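Side-chain contact in HIT family hydrolase (PDB 6D6J), which probably acts as a zinc-containing hydrolase of the histidine triad (HIT) family: residues His53-Thr56 with Ile57-Asn61. Residues are numbered along the deposited sequence; the frame is centred on the assembly and turned at random.
Sequences HIAT and INDVN. With ZN (zinc ion), chain G.
Thr56 and Asp59 form a local polar side-chain turn at the start of the 3-10 segment 57-59, in the loop that leads from strand 44-50 to helix 62-81. The OG1 of Thr56 accepts a weak bond from Asn58 N at 3.0 Å, bent to 125° at the hydrogen, which makes a weak ST turn. Asp59 OD1 in turn accepts a weak bond from Thr56 N at 3.0 Å, a link that resembles one half of a capping box. The Thr56 hydroxyl can receive the turn's N-H and also give its own proton to Asp59 OD1, 2.8 Å away, because chi1 of 76° sets OG1 between the backbone N and carbonyl carbon. It reaches that oxygen from above the carboxylate plane, 58° out of it. Threonine thus supplies both acceptor and donor, and the short aspartate carries an acceptor back to it: OD1 receives the Thr56 hydroxyl and, weakly, the Thr56 N-H. Backbone reinforces the side chains: Asp59 N bonds to Thr56 O at 2.9 Å, closing the turn.

Ile54 and Val60, both buried, add an apolar contact. Ile54 CG2 lies 3.9 Å from Asp59 CB and also meets Val60 CG2, while Ile57 turns away to pack on Phe93 and Val95 of strand 89-95 and Leu68 of helix 62-81. Asn58 suits the subunit boundary because its amide both gives and accepts: OD1 pairs with Tyr89 OH and ND2 with the Ser85 carbonyl O, both of the second subunit.

Just upstream, His53 ND1 binds the zinc ion at 2.1 Å, joined by Cys11, Cys14 and His105. The ST turn that opens the 3-10 segment therefore follows closely on a Cys2His2 zinc site, in a histidine triad fold.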
loop_
_atom_site.group_PDB
_atom_site.type_symbol
_atom_site.label_atom_id
_atom_site.label_comp_id
_atom_site.label_asym_id
_atom_site.label_seq_id
_atom_site.Cartn_x
_atom_site.Cartn_y
_atom_site.Cartn_z
ATOM N N HIS B 53 10.565 -10.173 11.270
ATOM C CA HIS B 53 11.439 -9.536 10.296
ATOM C C HIS B 53 11.216 -10.136 8.912
ATOM O O HIS B 53 11.485 -11.320 8.681
ATOM C CB HIS B 53 12.900 -9.685 10.704
ATOM C CG HIS B 53 13.833 -9.019 9.750
ATOM N ND1 HIS B 53 14.148 -7.675 9.825
ATOM C CD2 HIS B 53 14.472 -9.502 8.661
ATOM C CE1 HIS B 53 14.964 -7.370 8.832
ATOM N NE2 HIS B 53 15.169 -8.456 8.107
ATOM N N ILE B 54 10.725 -9.313 7.990
ATOM C CA ILE B 54 10.596 -9.649 6.577
ATOM C C ILE B 54 11.209 -8.470 5.841
ATOM O O ILE B 54 10.820 -7.327 6.089
ATOM C CB ILE B 54 9.121 -9.837 6.165
ATOM C CG1 ILE B 54 8.420 -10.911 7.018
ATOM C CG2 ILE B 54 9.049 -10.165 4.685
ATOM C CD1 ILE B 54 6.905 -10.972 6.789
ATOM N N ALA B 55 12.172 -8.730 4.950
ATOM C CA ALA B 55 12.994 -7.637 4.433
ATOM C C ALA B 55 12.230 -6.728 3.476
ATOM O O ALA B 55 12.304 -5.499 3.591
ATOM C CB ALA B 55 14.248 -8.169 3.739
ATOM N N THR B 56 11.557 -7.310 2.477
ATOM C CA THR B 56 10.845 -6.541 1.456
ATOM C C THR B 56 9.532 -7.233 1.115
ATOM O O THR B 56 9.318 -8.405 1.439
ATOM C CB THR B 56 11.638 -6.389 0.142
ATOM O OG1 THR B 56 11.588 -7.619 -0.588
ATOM C CG2 THR B 56 13.086 -5.965 0.380
ATOM N N ILE B 57 8.665 -6.512 0.395
ATOM C CA ILE B 57 7.426 -7.118 -0.088
ATOM C C ILE B 57 7.717 -8.346 -0.938
ATOM O O ILE B 57 6.915 -9.285 -0.967
ATOM C CB ILE B 57 6.604 -6.071 -0.873
ATOM C CG1 ILE B 57 6.137 -4.929 0.052
ATOM C CG2 ILE B 57 5.428 -6.712 -1.620
ATOM C CD1 ILE B 57 5.131 -5.338 1.131
ATOM N N ASN B 58 8.852 -8.364 -1.654
ATOM C CA ASN B 58 9.168 -9.523 -2.488
ATOM C C ASN B 58 9.353 -10.792 -1.672
ATOM O O ASN B 58 9.274 -11.889 -2.232
ATOM C CB ASN B 58 10.447 -9.292 -3.295
ATOM C CG ASN B 58 10.336 -8.136 -4.250
ATOM O OD1 ASN B 58 9.269 -7.854 -4.786
ATOM N ND2 ASN B 58 11.440 -7.442 -4.458
ATOM N N ASP B 59 9.609 -10.661 -0.374
ATOM C CA ASP B 59 9.853 -11.789 0.508
ATOM C C ASP B 59 8.598 -12.254 1.223
ATOM O O ASP B 59 8.686 -13.163 2.052
ATOM C CB ASP B 59 10.956 -11.427 1.494
ATOM C CG ASP B 59 12.182 -10.916 0.781
ATOM O OD1 ASP B 59 12.567 -9.731 0.970
ATOM O OD2 ASP B 59 12.700 -11.675 -0.062
ATOM N N VAL B 60 7.437 -11.676 0.904
ATOM C CA VAL B 60 6.165 -12.118 1.469
ATOM C C VAL B 60 5.610 -13.197 0.556
ATOM O O VAL B 60 5.187 -12.912 -0.571
ATOM C CB VAL B 60 5.160 -10.971 1.575
ATOM C CG1 VAL B 60 3.829 -11.477 2.121
ATOM C CG2 VAL B 60 5.714 -9.845 2.440
ATOM N N ASN B 61 5.579 -14.421 1.040
ATOM C CA ASN B 61 4.948 -15.477 0.278
ATOM C C ASN B 61 3.600 -15.790 0.896
ATOM O O ASN B 61 3.097 -15.048 1.747
ATOM C CB ASN B 61 5.889 -16.664 0.139
ATOM C CG ASN B 61 7.131 -16.299 -0.632
ATOM O OD1 ASN B 61 8.245 -16.499 -0.162
ATOM N ND2 ASN B 61 6.943 -15.714 -1.813
HETATM ZN ZN ZN G . 13.723 -6.229 11.252
#